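Local coordinates for pirin-like protein (Geobacillus kaustophilus, PDB 2P17) that has no established function but binds one iron ion per subunit in the bicupin fold of the pirin family, at residues G190-E196 with A210-F216; R128-L132 with T161-V165; M1-I7 with E223-N228. All coordinates share one frame; numbering follows the deposited sequence.

Contact 1: G190-E196 with A210-F216; sequences GFLYILE and AGQALFF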
loop_
_atom_site.group_PDB
_atom_site.type_symbol
_atom_site.label_atom_id
_atom_site.label_comp_id
_atom_site.label_asym_id
_atom_site.label_seq_id
_atom_site.Cartn_x
_atom_site.Cartn_y
_atom_site.Cartn_z
ATOM N N GLY A 190 1.990 9.193 5.519
ATOM C CA GLY A 190 1.352 7.905 5.320
ATOM C C GLY A 190 -0.040 7.740 5.868
ATOM O O GLY A 190 -0.679 8.690 6.341
ATOM N N PHE A 191 -0.499 6.501 5.799
ATOM C CA PHE A 191 -1.851 6.155 6.159
ATOM C C PHE A 191 -1.904 4.640 6.266
ATOM O O PHE A 191 -0.958 3.942 5.877
ATOM C CB PHE A 191 -2.837 6.649 5.074
ATOM C CG PHE A 191 -2.637 5.993 3.737
ATOM C CD1 PHE A 191 -3.329 4.828 3.433
ATOM C CD2 PHE A 191 -1.711 6.483 2.827
ATOM C CE1 PHE A 191 -3.123 4.174 2.225
ATOM C CE2 PHE A 191 -1.488 5.839 1.615
ATOM C CZ PHE A 191 -2.196 4.690 1.306
ATOM N N LEU A 192 -3.013 4.125 6.759
ATOM C CA LEU A 192 -3.244 2.681 6.696
ATOM C C LEU A 192 -4.637 2.396 6.165
ATOM O O LEU A 192 -5.511 3.258 6.234
ATOM C CB LEU A 192 -2.976 1.984 8.055
ATOM C CG LEU A 192 -3.787 2.447 9.268
ATOM C CD1 LEU A 192 -5.195 1.843 9.294
ATOM C CD2 LEU A 192 -3.043 2.113 10.559
ATOM N N TYR A 193 -4.827 1.205 5.618
ATOM C CA TYR A 193 -6.132 0.792 5.135
ATOM C C TYR A 193 -6.474 -0.541 5.770
ATOM O O TYR A 193 -5.656 -1.464 5.761
ATOM C CB TYR A 193 -6.141 0.687 3.599
ATOM C CG TYR A 193 -7.462 0.195 3.076
ATOM C CD1 TYR A 193 -8.566 1.031 3.053
ATOM C CD2 TYR A 193 -7.613 -1.129 2.646
ATOM C CE1 TYR A 193 -9.790 0.575 2.588
ATOM C CE2 TYR A 193 -8.845 -1.604 2.193
ATOM C CZ TYR A 193 -9.920 -0.730 2.161
ATOM O OH TYR A 193 -11.154 -1.168 1.713
ATOM N N ILE A 194 -7.682 -0.649 6.333
ATOM C CA ILE A 194 -8.051 -1.824 7.092
ATOM C C ILE A 194 -8.800 -2.818 6.210
ATOM O O ILE A 194 -9.840 -2.493 5.639
ATOM C CB ILE A 194 -8.892 -1.458 8.344
ATOM C CG1 ILE A 194 -8.101 -0.488 9.220
ATOM C CG2 ILE A 194 -9.219 -2.714 9.136
ATOM C CD1 ILE A 194 -8.906 0.129 10.355
ATOM N N LEU A 195 -8.253 -4.030 6.120
ATOM C CA LEU A 195 -8.847 -5.095 5.318
ATOM C C LEU A 195 -9.924 -5.873 6.073
ATOM O O LEU A 195 -10.928 -6.298 5.477
ATOM C CB LEU A 195 -7.757 -6.075 4.857
ATOM C CG LEU A 195 -6.670 -5.475 3.961
ATOM C CD1 LEU A 195 -5.475 -6.419 3.864
ATOM C CD2 LEU A 195 -7.243 -5.156 2.601
ATOM N N GLU A 196 -9.701 -6.080 7.366
ATOM C CA GLU A 196 -10.533 -6.989 8.177
ATOM C C GLU A 196 -10.507 -6.502 9.613
ATOM O O GLU A 196 -9.459 -6.091 10.117
ATOM C CB GLU A 196 -9.973 -8.417 8.106
ATOM C CG GLU A 196 -10.875 -9.523 8.656
ATOM C CD GLU A 196 -10.114 -10.846 8.836
ATOM O OE1 GLU A 196 -8.996 -10.990 8.277
ATOM O OE2 GLU A 196 -10.630 -11.737 9.545
ATOM N N ALA A 210 -12.752 -2.209 9.055
ATOM C CA ALA A 210 -12.574 -2.639 7.681
ATOM C C ALA A 210 -13.258 -1.704 6.692
ATOM O O ALA A 210 -14.417 -1.290 6.883
ATOM C CB ALA A 210 -13.069 -4.074 7.489
ATOM N N GLY A 211 -12.518 -1.367 5.643
ATOM C CA GLY A 211 -13.015 -0.491 4.587
ATOM C C GLY A 211 -12.701 0.970 4.823
ATOM O O GLY A 211 -13.146 1.830 4.063
ATOM N N GLN A 212 -11.923 1.251 5.864
ATOM C CA GLN A 212 -11.509 2.625 6.164
ATOM C C GLN A 212 -10.021 2.827 5.982
ATOM O O GLN A 212 -9.217 1.925 6.270
ATOM C CB GLN A 212 -11.904 3.020 7.587
ATOM C CG GLN A 212 -13.406 2.903 7.835
ATOM C CD GLN A 212 -13.805 3.522 9.143
ATOM O OE1 GLN A 212 -13.256 3.183 10.194
ATOM N NE2 GLN A 212 -14.767 4.443 9.094
ATOM N N ALA A 213 -9.679 4.023 5.504
ATOM C CA ALA A 213 -8.296 4.501 5.478
ATOM C C ALA A 213 -8.105 5.538 6.568
ATOM O O ALA A 213 -8.913 6.467 6.698
ATOM C CB ALA A 213 -7.957 5.088 4.122
ATOM N N LEU A 214 -7.039 5.376 7.352
ATOM C CA LEU A 214 -6.733 6.272 8.477
ATOM C C LEU A 214 -5.427 6.966 8.173
ATOM O O LEU A 214 -4.420 6.299 7.975
ATOM C CB LEU A 214 -6.652 5.489 9.792
ATOM C CG LEU A 214 -7.984 5.146 10.471
ATOM C CD1 LEU A 214 -8.788 4.122 9.675
ATOM C CD2 LEU A 214 -7.710 4.597 11.857
ATOM N N PHE A 215 -5.466 8.297 8.098
ATOM C CA PHE A 215 -4.306 9.084 7.678
ATOM C C PHE A 215 -3.557 9.605 8.880
ATOM O O PHE A 215 -4.176 9.978 9.880
ATOM C CB PHE A 215 -4.753 10.241 6.788
ATOM C CG PHE A 215 -5.348 9.785 5.500
ATOM C CD1 PHE A 215 -4.555 9.648 4.359
ATOM C CD2 PHE A 215 -6.693 9.422 5.430
ATOM C CE1 PHE A 215 -5.103 9.186 3.166
ATOM C CE2 PHE A 215 -7.245 8.958 4.250
ATOM C CZ PHE A 215 -6.458 8.847 3.115
ATOM N N PHE A 216 -2.228 9.671 8.773
ATOM C CA PHE A 216 -1.379 10.001 9.912
ATOM C C PHE A 216 -1.026 11.491 9.950
ATOM O O PHE A 216 -0.839 12.117 8.918
ATOM C CB PHE A 216 -0.058 9.196 9.907
ATOM C CG PHE A 216 -0.224 7.709 9.701
ATOM C CD1 PHE A 216 -1.369 7.037 10.143
ATOM C CD2 PHE A 216 0.801 6.967 9.100
ATOM C CE1 PHE A 216 -1.506 5.667 9.940
ATOM C CE2 PHE A 216 0.672 5.589 8.905
ATOM C CZ PHE A 216 -0.482 4.936 9.334
HETATM O O HOH W 1 1.448 11.459 7.357
#
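L192 and L214 exchange backbone hydrogen bonds in both directions, L214 N reaching L192 O at 2.8 Å and L192 N reaching L214 O at 2.9 Å. They form the central pair of two antiparallel strands in the C-terminal cupin domain of this pirin. Three further backbone bonds extend the pairing: F216 N to G190 O, I194 N to Q212 O, and G211 N to I194 O, the last carrying the strand partner into the turn before Q212. At the other end a water links G190 N to F216 O.

Side chains divide between two faces. On one, F191, Y193, A213 and F215 lie together; F191 CB sits 3.5 Å from F215 CD1, and the two rings meet obliquely with planes at 38°. Y240 and L28 continue this layer. On the other face, L192 CD1 touches L214 CB at 4.0 Å, and I194 CD1 approaches L214 CD1, with F201 packing on all three residues. The F216 ring folds back over the neighbouring strand, CG lying anti to its own carbonyl carbon (chi1 -49°). One ring face thereby covers the F191 backbone, with F191 CA over its centre, while L192 CD2 meets the ring edge in plane, 3.9 Å from F216 CE1.

Contact 2: R128-L132 with T161-V165; sequences RYQNL and TKNIV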
loop_
_atom_site.group_PDB
_atom_site.type_symbol
_atom_site.label_atom_id
_atom_site.label_comp_id
_atom_site.label_asym_id
_atom_site.label_seq_id
_atom_site.Cartn_x
_atom_site.Cartn_y
_atom_site.Cartn_z
ATOM N N ARG A 128 11.255 -1.489 -14.329
ATOM C CA ARG A 128 11.680 -2.633 -13.523
ATOM C C ARG A 128 10.435 -3.228 -12.881
ATOM O O ARG A 128 9.499 -2.502 -12.536
ATOM C CB ARG A 128 12.708 -2.164 -12.475
ATOM C CG ARG A 128 13.029 -3.090 -11.308
ATOM C CD ARG A 128 14.096 -2.443 -10.415
ATOM N NE ARG A 128 13.652 -1.297 -9.599
ATOM C CZ ARG A 128 14.498 -0.474 -8.971
ATOM N NH1 ARG A 128 15.804 -0.661 -9.101
ATOM N NH2 ARG A 128 14.063 0.538 -8.233
ATOM N N TYR A 129 10.434 -4.543 -12.723
ATOM C CA TYR A 129 9.331 -5.261 -12.109
ATOM C C TYR A 129 9.868 -6.132 -10.986
ATOM O O TYR A 129 10.874 -6.825 -11.147
ATOM C CB TYR A 129 8.613 -6.127 -13.155
ATOM C CG TYR A 129 7.486 -6.948 -12.570
ATOM C CD1 TYR A 129 6.259 -6.357 -12.255
ATOM C CD2 TYR A 129 7.647 -8.311 -12.327
ATOM C CE1 TYR A 129 5.233 -7.100 -11.714
ATOM C CE2 TYR A 129 6.617 -9.076 -11.772
ATOM C CZ TYR A 129 5.412 -8.459 -11.478
ATOM O OH TYR A 129 4.380 -9.200 -10.949
ATOM N N GLN A 130 9.201 -6.060 -9.840
ATOM C CA GLN A 130 9.509 -6.921 -8.699
ATOM C C GLN A 130 8.261 -7.675 -8.275
ATOM O O GLN A 130 7.226 -7.068 -7.991
ATOM C CB GLN A 130 10.032 -6.100 -7.524
ATOM C CG GLN A 130 11.190 -5.207 -7.848
ATOM C CD GLN A 130 11.589 -4.371 -6.665
ATOM O OE1 GLN A 130 12.169 -4.884 -5.697
ATOM N NE2 GLN A 130 11.288 -3.078 -6.720
ATOM N N ASN A 131 8.365 -8.996 -8.256
ATOM C CA ASN A 131 7.294 -9.858 -7.764
ATOM C C ASN A 131 7.589 -10.203 -6.304
ATOM O O ASN A 131 8.606 -10.829 -5.990
ATOM C CB ASN A 131 7.202 -11.116 -8.635
ATOM C CG ASN A 131 5.950 -11.916 -8.377
ATOM O OD1 ASN A 131 5.893 -12.698 -7.436
ATOM N ND2 ASN A 131 4.934 -11.721 -9.214
ATOM N N LEU A 132 6.703 -9.777 -5.410
ATOM C CA LEU A 132 6.949 -9.864 -3.974
ATOM C C LEU A 132 5.992 -10.848 -3.320
ATOM O O LEU A 132 4.934 -10.473 -2.837
ATOM C CB LEU A 132 6.830 -8.474 -3.327
ATOM C CG LEU A 132 7.695 -7.371 -3.941
ATOM C CD1 LEU A 132 7.378 -6.015 -3.312
ATOM C CD2 LEU A 132 9.191 -7.700 -3.843
ATOM N N THR A 161 13.158 -5.315 -0.993
ATOM C CA THR A 161 12.507 -4.626 -2.091
ATOM C C THR A 161 13.266 -3.364 -2.479
ATOM O O THR A 161 13.620 -2.557 -1.630
ATOM C CB THR A 161 11.088 -4.261 -1.652
ATOM O OG1 THR A 161 10.436 -5.449 -1.201
ATOM C CG2 THR A 161 10.285 -3.625 -2.798
ATOM N N LYS A 162 13.542 -3.220 -3.771
ATOM C CA LYS A 162 14.240 -2.036 -4.271
ATOM C C LYS A 162 13.290 -0.842 -4.303
ATOM O O LYS A 162 12.138 -0.948 -4.758
ATOM C CB LYS A 162 14.812 -2.294 -5.662
ATOM C CG LYS A 162 15.756 -3.489 -5.743
ATOM C CD LYS A 162 16.110 -3.786 -7.190
ATOM C CE LYS A 162 17.253 -4.778 -7.295
ATOM N NZ LYS A 162 17.634 -4.973 -8.718
ATOM N N ASN A 163 13.761 0.282 -3.777
ATOM C CA ASN A 163 12.983 1.508 -3.744
ATOM C C ASN A 163 13.754 2.612 -4.456
ATOM O O ASN A 163 14.990 2.652 -4.413
ATOM C CB ASN A 163 12.732 1.984 -2.303
ATOM C CG ASN A 163 11.575 1.253 -1.578
ATOM O OD1 ASN A 163 11.308 1.560 -0.416
ATOM N ND2 ASN A 163 10.902 0.320 -2.238
ATOM N N ILE A 164 13.000 3.515 -5.073
ATOM C CA ILE A 164 13.523 4.807 -5.478
ATOM C C ILE A 164 13.111 5.797 -4.376
ATOM O O ILE A 164 13.945 6.187 -3.559
ATOM C CB ILE A 164 13.045 5.168 -6.905
ATOM C CG1 ILE A 164 13.725 4.226 -7.916
ATOM C CG2 ILE A 164 13.375 6.610 -7.241
ATOM C CD1 ILE A 164 13.085 4.174 -9.264
ATOM N N VAL A 165 11.836 6.182 -4.322
ATOM C CA VAL A 165 11.331 6.885 -3.150
ATOM C C VAL A 165 11.262 5.858 -2.019
ATOM O O VAL A 165 10.629 4.810 -2.179
ATOM C CB VAL A 165 9.914 7.485 -3.389
ATOM C CG1 VAL A 165 9.265 7.918 -2.071
ATOM C CG2 VAL A 165 9.979 8.663 -4.342
HETATM O O HOH W 2 11.655 0.690 -6.996
HETATM O O HOH W 3 16.576 1.163 -6.342
#
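Two hydrogen bonds join the side-chain amide of Q130 to the backbone of K162, tying strand 128-132, paired with strand 88-92 through backbone bonds, to the irregular segment 161-165 that precedes strand 167-174 of the bicupin fold. K162 N donates to Q130 OE1 at 2.9 Å, in the carbonyl plane and on a lone pair; Q130 NE2 donates to K162 O at 3.0 Å, with that oxygen close to the amide plane. Both polar ends of the amide are thus used on one residue, which fixes its rotation. K162 O also accepts from N163 ND2, which has a second partner in S151.

Water-mediated links belong to R128. Its NH2 donates to one water that in turn donates a hydrogen bond to K162 O, and to another that does the same to N163 O.

Van der Waals packing flanks these bonds. The R128 chain bends at chi3 (72°), bringing one face of its guanidinium against the aliphatic part of K162, whose CB lies over the group's centre; I164 CG1 comes within 3.7 Å of R128 NH2. At the other end L132 crosses T161 at about a right angle. T161 OG1, itself bonded to F150 O, lies 3.7 Å from L132 CD2.

Contact 3: M1-I7 with E223-N228; sequences MAIQRRI and EETELN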
loop_
_atom_site.group_PDB
_atom_site.type_symbol
_atom_site.label_atom_id
_atom_site.label_comp_id
_atom_site.label_asym_id
_atom_site.label_seq_id
_atom_site.Cartn_x
_atom_site.Cartn_y
_atom_site.Cartn_z
HETATM N N MSE A 1 7.705 7.664 25.104
HETATM C CA MSE A 1 9.082 7.817 24.555
HETATM C C MSE A 1 9.052 8.513 23.190
HETATM O O MSE A 1 9.140 9.739 23.143
HETATM C CB MSE A 1 9.783 6.463 24.487
HETATM C CG MSE A 1 11.269 6.502 24.215
HETATM SE SE MSE A 1 11.864 4.657 24.017
HETATM C CE MSE A 1 11.047 4.241 22.293
ATOM N N ALA A 2 8.912 7.759 22.094
ATOM C CA ALA A 2 8.922 8.361 20.751
ATOM C C ALA A 2 7.702 9.237 20.554
ATOM O O ALA A 2 6.686 9.068 21.225
ATOM C CB ALA A 2 8.992 7.298 19.658
ATOM N N ILE A 3 7.808 10.181 19.627
ATOM C CA ILE A 3 6.693 11.039 19.301
ATOM C C ILE A 3 5.580 10.162 18.723
ATOM O O ILE A 3 5.806 9.411 17.778
ATOM C CB ILE A 3 7.129 12.138 18.313
ATOM C CG1 ILE A 3 8.106 13.102 19.006
ATOM C CG2 ILE A 3 5.913 12.873 17.738
ATOM C CD1 ILE A 3 8.945 13.947 18.062
ATOM N N GLN A 4 4.396 10.239 19.322
ATOM C CA GLN A 4 3.249 9.426 18.912
ATOM C C GLN A 4 2.436 10.099 17.819
ATOM O O GLN A 4 1.919 11.212 18.005
ATOM C CB GLN A 4 2.334 9.141 20.111
ATOM C CG GLN A 4 2.990 8.322 21.207
ATOM C CD GLN A 4 3.483 6.982 20.707
ATOM O OE1 GLN A 4 2.723 6.209 20.110
ATOM N NE2 GLN A 4 4.761 6.700 20.929
ATOM N N ARG A 5 2.302 9.421 16.684
ATOM C CA ARG A 5 1.433 9.916 15.628
ATOM C C ARG A 5 -0.045 9.822 16.007
ATOM O O ARG A 5 -0.447 8.932 16.773
ATOM C CB ARG A 5 1.702 9.173 14.325
ATOM C CG ARG A 5 3.099 9.457 13.770
ATOM C CD ARG A 5 3.069 9.631 12.264
ATOM N NE ARG A 5 4.413 9.662 11.684
ATOM C CZ ARG A 5 4.671 10.061 10.436
ATOM N NH1 ARG A 5 3.691 10.477 9.633
ATOM N NH2 ARG A 5 5.907 10.037 9.965
ATOM N N ARG A 6 -0.823 10.738 15.437
ATOM C CA ARG A 6 -2.269 10.809 15.591
ATOM C C ARG A 6 -2.905 10.436 14.259
ATOM O O ARG A 6 -2.251 10.493 13.206
ATOM C CB ARG A 6 -2.689 12.241 15.970
ATOM C CG ARG A 6 -2.371 12.645 17.399
ATOM C CD ARG A 6 -2.462 14.152 17.572
ATOM N NE ARG A 6 -1.273 14.822 17.051
ATOM C CZ ARG A 6 -1.221 15.512 15.913
ATOM N NH1 ARG A 6 -2.302 15.650 15.160
ATOM N NH2 ARG A 6 -0.079 16.073 15.535
ATOM N N ILE A 7 -4.177 10.056 14.301
ATOM C CA ILE A 7 -4.979 9.893 13.105
ATOM C C ILE A 7 -5.655 11.222 12.790
ATOM O O ILE A 7 -6.507 11.703 13.556
ATOM C CB ILE A 7 -6.023 8.754 13.252
ATOM C CG1 ILE A 7 -5.329 7.412 13.573
ATOM C CG2 ILE A 7 -6.904 8.672 11.988
ATOM C CD1 ILE A 7 -4.159 7.049 12.637
ATOM N N GLU A 223 12.863 13.437 13.358
ATOM C CA GLU A 223 12.149 12.953 14.533
ATOM C C GLU A 223 11.825 11.474 14.412
ATOM O O GLU A 223 11.488 10.985 13.329
ATOM C CB GLU A 223 10.878 13.755 14.773
ATOM C CG GLU A 223 11.173 15.216 15.066
ATOM C CD GLU A 223 9.926 16.049 15.256
ATOM O OE1 GLU A 223 8.845 15.629 14.791
ATOM O OE2 GLU A 223 10.034 17.137 15.867
ATOM N N GLU A 224 11.933 10.761 15.527
ATOM C CA GLU A 224 11.573 9.353 15.558
ATOM C C GLU A 224 10.132 9.305 16.025
ATOM O O GLU A 224 9.818 9.757 17.128
ATOM C CB GLU A 224 12.531 8.551 16.471
ATOM C CG GLU A 224 13.942 8.371 15.871
ATOM C CD GLU A 224 14.949 7.607 16.765
ATOM O OE1 GLU A 224 14.585 7.196 17.894
ATOM O OE2 GLU A 224 16.125 7.425 16.329
ATOM N N THR A 225 9.238 8.825 15.155
ATOM C CA THR A 225 7.816 8.762 15.482
ATOM C C THR A 225 7.320 7.323 15.494
ATOM O O THR A 225 7.963 6.429 14.947
ATOM C CB THR A 225 6.917 9.579 14.505
ATOM O OG1 THR A 225 6.795 8.899 13.246
ATOM C CG2 THR A 225 7.444 11.018 14.296
ATOM N N GLU A 226 6.180 7.115 16.145
ATOM C CA GLU A 226 5.570 5.793 16.240
ATOM C C GLU A 226 4.068 5.885 16.043
ATOM O O GLU A 226 3.446 6.899 16.384
ATOM C CB GLU A 226 5.884 5.159 17.601
ATOM C CG GLU A 226 7.308 4.603 17.683
ATOM C CD GLU A 226 7.703 4.095 19.062
ATOM O OE1 GLU A 226 6.927 4.271 20.017
ATOM O OE2 GLU A 226 8.821 3.550 19.177
ATOM N N LEU A 227 3.501 4.833 15.457
ATOM C CA LEU A 227 2.057 4.670 15.419
ATOM C C LEU A 227 1.631 3.424 16.174
ATOM O O LEU A 227 2.054 2.305 15.847
ATOM C CB LEU A 227 1.539 4.592 13.993
ATOM C CG LEU A 227 0.011 4.477 14.017
ATOM C CD1 LEU A 227 -0.612 5.857 13.972
ATOM C CD2 LEU A 227 -0.497 3.628 12.885
ATOM N N ASN A 228 0.786 3.636 17.177
ATOM C CA ASN A 228 0.231 2.562 17.986
ATOM C C ASN A 228 -1.040 1.993 17.363
ATOM O O ASN A 228 -1.886 2.737 16.872
ATOM C CB ASN A 228 -0.068 3.064 19.409
ATOM C CG ASN A 228 1.181 3.460 20.174
ATOM O OD1 ASN A 228 2.292 3.051 19.838
ATOM N ND2 ASN A 228 1.000 4.264 21.215
HETATM O O HOH W 4 7.721 4.985 22.495
HETATM O O HOH W 5 0.541 6.434 18.005
HETATM O O HOH W 6 4.647 3.887 20.796
#
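R5 meets T225 through a nearly straight hydrogen bond from R5 NE to T225 OG1 (2.9 Å, 174° at the hydrogen), with the hydroxyl oxygen at the edge of the guanidinium and in its plane. Backbone bonds accompany it: R5 N donates to E226 O at 2.8 Å, E226 N to I3 O, and I3 N, at a longer 3.2 Å, to E224 O. On the side of the backbone where Q4 and E226 lie, the Q4 chain bends at chi2 (-58°), so that NE2 reaches back to A2 O at 3.1 Å and makes a weak bond to E226 OE1. Waters fill in the polar network here: one accepts from Q4 NE2 and donates to N228 OD1, and another joins A2 N to E226 OE1.

The alternating bonds make this a short parallel pairing, in which the N-terminal strand of the chain lines up beside strand 224-231 of the C-terminal cupin domain. Methyl groups pack around it: A2 CB rests 3.5 Å from E226 CD and I3 CD1 lies against the E223 carboxylate, while I7 CD1 and L227 CD1 make an apolar contact at 4.0 Å.

Outer partners hold the polar groups in position. T225 OG1 also bonds L184 O, R5 NH2 donates to Y188 O, E223 OE2 accepts from N220 ND2, and E226 OE2 forms a salt bridge with K155 NZ.

Overall arrangement
Contact 1 is the buried one, contact 3 is partly buried, and contact 2 lies at the surface on the opposite side of the chain's centre from contact 1. Contacts 1 and 3 share a neighbourhood: strand 212-216 pairs with strand 3-19 and is followed in the chain by strand 224-231, and F216 CE1 packs on L227 CD2 at 3.7 Å. Contact 2 touches neither; its centre is about 23 Å from that of contact 1 and about 27 Å from that of contact 3. Chemistry follows place: backbone pairing with aromatic and aliphatic packing in contact 1, backbone pairing edged by charged groups and water in contact 3, and, in contact 2, side-chain-to-backbone bonds with water bridges from an arginine and no strand pairing between the segments.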